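Local coordinates for mitochondrial antiviral signaling protein (MAVS) (Equus caballus, PDB 4O9L), which probably relays antiviral innate immune signals at mitochondria by assembling into prion-like filaments through its caspase recruitment domain, at residues I25-C36 / S74-L84. The protein carries 1 engineered substitution. Residues are numbered along the deposited sequence; the frame is centred on the assembly and turned at random.
Sequences IHVLRILPYLSC and SLIGALRACEL. Engineered in segment 25-36: Arg29 (natural residue Glu).
Glu83 OE2 is gripped twice by Arg29, an engineered residue that is Glu in the natural sequence. The firmer bond of this salt bridge comes from Arg29 NH1, 2.8 Å from Glu83 OE2 with an N-H...O angle of 152°; it meets the anti side of the carboxylate, tilted out of its plane. NH2 adds a weak second bond, and a water accepts from NH2 and makes a weak bond to the same oxygen. NH1 and NH2 thus share the one oxygen OE2, and the guanidinium and carboxylate planes stand 74° apart. Cys82 O lies over one guanidinium face, while Arg29 CG rests 3.7 Å from Cys82 SG. Glu83, at positive phi, is the C-prime residue of a Schellman motif ending helix 71-81: Leu84 N bonds to Leu79 O and Glu83 N to Arg80 O. Within this helical caspase recruitment domain, of the death-fold clan, the contact sets short helix 27-30 and its 3-10 extension against helix 71-81. Ala78 CB sits 3.6 Å from Ile30 CG1, with Tyr33 CB and Leu34 CD2 also against it. Ile30 CG1, anti to the backbone N, reaches Ala78, and the extended second torsion takes CD1 on to Leu79 CD2. Ala81 CB makes a CH-pi contact, 18° off the Tyr33 ring normal; Cys82 SG approaches that ring obliquely, 3.5 Å from Tyr33 CD2. Beyond Leu34, Cys36 N donates a weak bond to Ser74 OG, 3.5 Å away.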
loop_
_atom_site.group_PDB
_atom_site.type_symbol
_atom_site.label_atom_id
_atom_site.label_comp_id
_atom_site.label_asym_id
_atom_site.label_seq_id
_atom_site.Cartn_x
_atom_site.Cartn_y
_atom_site.Cartn_z
ATOM N N ILE A 25 3.382 -7.587 5.342
ATOM C CA ILE A 25 2.015 -7.327 4.908
ATOM C C ILE A 25 1.549 -8.609 4.224
ATOM O O ILE A 25 2.309 -9.218 3.465
ATOM C CB ILE A 25 1.967 -6.152 3.904
ATOM C CG1 ILE A 25 2.415 -4.858 4.592
ATOM C CG2 ILE A 25 0.567 -5.992 3.282
ATOM C CD1 ILE A 25 2.482 -3.658 3.658
ATOM N N HIS A 26 0.333 -9.052 4.524
ATOM C CA HIS A 26 -0.268 -10.145 3.776
ATOM C C HIS A 26 -1.255 -9.515 2.803
ATOM O O HIS A 26 -2.256 -8.936 3.227
ATOM C CB HIS A 26 -1.000 -11.112 4.704
ATOM C CG HIS A 26 -1.612 -12.281 3.994
ATOM N ND1 HIS A 26 -2.657 -13.012 4.523
ATOM C CD2 HIS A 26 -1.324 -12.851 2.798
ATOM C CE1 HIS A 26 -2.986 -13.978 3.683
ATOM N NE2 HIS A 26 -2.194 -13.900 2.627
ATOM N N VAL A 27 -0.973 -9.622 1.510
ATOM C CA VAL A 27 -1.765 -8.911 0.503
ATOM C C VAL A 27 -3.263 -9.186 0.607
ATOM O O VAL A 27 -4.085 -8.258 0.602
ATOM C CB VAL A 27 -1.266 -9.214 -0.932
ATOM C CG1 VAL A 27 -2.278 -8.720 -1.987
ATOM C CG2 VAL A 27 0.089 -8.573 -1.154
ATOM N N LEU A 28 -3.627 -10.456 0.732
ATOM C CA LEU A 28 -5.038 -10.820 0.720
ATOM C C LEU A 28 -5.779 -10.211 1.900
ATOM O O LEU A 28 -6.922 -9.784 1.770
ATOM C CB LEU A 28 -5.207 -12.339 0.696
ATOM C CG LEU A 28 -4.938 -13.037 -0.639
ATOM C CD1 LEU A 28 -5.521 -14.462 -0.581
ATOM C CD2 LEU A 28 -5.525 -12.253 -1.815
ATOM N N ARG A 29 -5.115 -10.155 3.049
ATOM C CA ARG A 29 -5.714 -9.577 4.240
ATOM C C ARG A 29 -5.869 -8.063 4.151
ATOM O O ARG A 29 -6.858 -7.520 4.629
ATOM C CB ARG A 29 -4.892 -9.933 5.482
ATOM C CG ARG A 29 -5.459 -9.351 6.753
ATOM C CD ARG A 29 -4.670 -9.771 7.982
ATOM N NE ARG A 29 -5.314 -9.266 9.188
ATOM C CZ ARG A 29 -4.753 -9.267 10.389
ATOM N NH1 ARG A 29 -5.422 -8.780 11.430
ATOM N NH2 ARG A 29 -3.524 -9.750 10.538
ATOM N N ILE A 30 -4.909 -7.381 3.538
ATOM C CA ILE A 30 -4.945 -5.919 3.527
ATOM C C ILE A 30 -5.889 -5.333 2.469
ATOM O O ILE A 30 -6.483 -4.276 2.703
ATOM C CB ILE A 30 -3.535 -5.278 3.426
ATOM C CG1 ILE A 30 -3.587 -3.810 3.908
ATOM C CG2 ILE A 30 -2.992 -5.385 1.993
ATOM C CD1 ILE A 30 -2.209 -3.141 4.125
ATOM N N LEU A 31 -6.041 -6.029 1.334
ATOM C CA LEU A 31 -6.835 -5.535 0.194
ATOM C C LEU A 31 -8.227 -4.943 0.527
ATOM O O LEU A 31 -8.535 -3.834 0.088
ATOM C CB LEU A 31 -6.967 -6.602 -0.907
ATOM C CG LEU A 31 -5.771 -6.877 -1.817
ATOM C CD1 LEU A 31 -6.077 -8.027 -2.782
ATOM C CD2 LEU A 31 -5.387 -5.627 -2.603
ATOM N N PRO A 32 -9.069 -5.673 1.297
ATOM C CA PRO A 32 -10.419 -5.142 1.514
ATOM C C PRO A 32 -10.431 -3.852 2.337
ATOM O O PRO A 32 -11.449 -3.153 2.336
ATOM C CB PRO A 32 -11.121 -6.261 2.302
ATOM C CG PRO A 32 -10.252 -7.471 2.157
ATOM C CD PRO A 32 -8.871 -6.951 2.010
ATOM N N TYR A 33 -9.342 -3.549 3.043
ATOM C CA TYR A 33 -9.289 -2.332 3.855
ATOM C C TYR A 33 -8.893 -1.086 3.064
ATOM O O TYR A 33 -9.122 0.037 3.514
ATOM C CB TYR A 33 -8.332 -2.514 5.041
ATOM C CG TYR A 33 -8.816 -3.505 6.069
ATOM C CD1 TYR A 33 -9.837 -3.170 6.957
ATOM C CD2 TYR A 33 -8.262 -4.777 6.149
ATOM C CE1 TYR A 33 -10.291 -4.085 7.906
ATOM C CE2 TYR A 33 -8.705 -5.694 7.098
ATOM C CZ TYR A 33 -9.720 -5.339 7.966
ATOM O OH TYR A 33 -10.162 -6.239 8.902
ATOM N N LEU A 34 -8.284 -1.288 1.897
ATOM C CA LEU A 34 -7.777 -0.180 1.092
ATOM C C LEU A 34 -8.906 0.424 0.270
ATOM O O LEU A 34 -9.088 0.074 -0.897
ATOM C CB LEU A 34 -6.638 -0.667 0.180
ATOM C CG LEU A 34 -5.404 -1.169 0.949
ATOM C CD1 LEU A 34 -4.507 -2.043 0.072
ATOM C CD2 LEU A 34 -4.595 -0.003 1.512
ATOM N N SER A 35 -9.668 1.324 0.886
ATOM C CA SER A 35 -10.876 1.882 0.274
ATOM C C SER A 35 -10.601 2.718 -0.977
ATOM O O SER A 35 -11.532 3.090 -1.696
ATOM C CB SER A 35 -11.677 2.692 1.310
ATOM O OG SER A 35 -10.919 3.793 1.814
ATOM N N CYS A 36 -9.330 3.023 -1.239
ATOM C CA CYS A 36 -8.982 3.826 -2.404
ATOM C C CYS A 36 -8.922 2.982 -3.660
ATOM O O CYS A 36 -8.971 3.520 -4.755
ATOM C CB CYS A 36 -7.653 4.563 -2.216
ATOM S SG CYS A 36 -6.220 3.474 -2.085
ATOM N N SER A 74 -5.248 5.809 3.062
ATOM C CA SER A 74 -5.871 4.498 2.931
ATOM C C SER A 74 -4.924 3.422 3.473
ATOM O O SER A 74 -5.321 2.595 4.297
ATOM C CB SER A 74 -6.218 4.223 1.460
ATOM O OG SER A 74 -6.997 3.041 1.338
ATOM N N LEU A 75 -3.667 3.445 3.026
ATOM C CA LEU A 75 -2.675 2.465 3.478
ATOM C C LEU A 75 -2.425 2.517 4.981
ATOM O O LEU A 75 -2.351 1.481 5.637
ATOM C CB LEU A 75 -1.358 2.665 2.740
ATOM C CG LEU A 75 -0.162 1.797 3.140
ATOM C CD1 LEU A 75 -0.468 0.316 2.912
ATOM C CD2 LEU A 75 1.061 2.245 2.313
ATOM N N ILE A 76 -2.287 3.723 5.520
ATOM C CA ILE A 76 -2.070 3.890 6.952
ATOM C C ILE A 76 -3.218 3.252 7.726
ATOM O O ILE A 76 -2.982 2.460 8.649
ATOM C CB ILE A 76 -1.918 5.380 7.336
ATOM C CG1 ILE A 76 -0.560 5.899 6.853
ATOM C CG2 ILE A 76 -2.072 5.587 8.861
ATOM C CD1 ILE A 76 -0.468 7.396 6.781
ATOM N N GLY A 77 -4.454 3.577 7.348
ATOM C CA GLY A 77 -5.617 2.982 8.001
ATOM C C GLY A 77 -5.639 1.462 7.899
ATOM O O GLY A 77 -5.959 0.748 8.862
ATOM N N ALA A 78 -5.294 0.959 6.719
ATOM C CA ALA A 78 -5.330 -0.472 6.462
ATOM C C ALA A 78 -4.235 -1.204 7.235
ATOM O O ALA A 78 -4.448 -2.328 7.721
ATOM C CB ALA A 78 -5.215 -0.747 4.967
ATOM N N LEU A 79 -3.061 -0.585 7.340
ATOM C CA LEU A 79 -1.977 -1.183 8.119
ATOM C C LEU A 79 -2.386 -1.352 9.586
ATOM O O LEU A 79 -2.144 -2.398 10.188
ATOM C CB LEU A 79 -0.679 -0.372 7.977
ATOM C CG LEU A 79 -0.021 -0.512 6.597
ATOM C CD1 LEU A 79 1.033 0.589 6.337
ATOM C CD2 LEU A 79 0.591 -1.906 6.442
ATOM N N ARG A 80 -3.015 -0.329 10.155
ATOM C CA ARG A 80 -3.530 -0.415 11.521
ATOM C C ARG A 80 -4.565 -1.525 11.643
ATOM O O ARG A 80 -4.567 -2.298 12.607
ATOM C CB ARG A 80 -4.151 0.926 11.942
ATOM C CG ARG A 80 -3.124 2.035 12.137
ATOM C CD ARG A 80 -3.789 3.385 12.255
ATOM N NE ARG A 80 -2.817 4.460 12.447
ATOM C CZ ARG A 80 -3.071 5.740 12.195
ATOM N NH1 ARG A 80 -4.258 6.099 11.716
ATOM N NH2 ARG A 80 -2.138 6.656 12.403
ATOM N N ALA A 81 -5.444 -1.617 10.655
ATOM C CA ALA A 81 -6.513 -2.618 10.695
ATOM C C ALA A 81 -5.993 -4.056 10.559
ATOM O O ALA A 81 -6.687 -5.019 10.901
ATOM C CB ALA A 81 -7.549 -2.313 9.635
ATOM N N CYS A 82 -4.767 -4.198 10.058
ATOM C CA CYS A 82 -4.166 -5.508 9.838
ATOM C C CYS A 82 -3.002 -5.768 10.782
ATOM O O CYS A 82 -2.093 -6.522 10.424
ATOM C CB CYS A 82 -3.666 -5.647 8.387
ATOM S SG CYS A 82 -4.992 -5.677 7.158
ATOM N N GLU A 83 -3.017 -5.131 11.957
ATOM C CA GLU A 83 -2.044 -5.416 13.023
ATOM C C GLU A 83 -0.610 -5.097 12.607
ATOM O O GLU A 83 0.322 -5.853 12.897
ATOM C CB GLU A 83 -2.147 -6.877 13.465
ATOM C CG GLU A 83 -3.517 -7.229 13.982
ATOM C CD GLU A 83 -3.644 -8.646 14.498
ATOM O OE1 GLU A 83 -3.479 -8.856 15.723
ATOM O OE2 GLU A 83 -3.911 -9.546 13.673
ATOM N N LEU A 84 -0.458 -3.975 11.914
ATOM C CA LEU A 84 0.842 -3.484 11.465
ATOM C C LEU A 84 0.937 -1.980 11.749
ATOM O O LEU A 84 1.361 -1.189 10.890
ATOM C CB LEU A 84 1.053 -3.807 9.976
ATOM C CG LEU A 84 1.290 -5.295 9.653
ATOM C CD1 LEU A 84 1.173 -5.571 8.153
ATOM C CD2 LEU A 84 2.645 -5.799 10.173
HETATM O O HOH W 1 -1.506 -10.265 12.836
HETATM O O HOH W 2 -7.786 2.405 5.630
HETATM O O HOH W 3 -9.159 3.752 3.764
#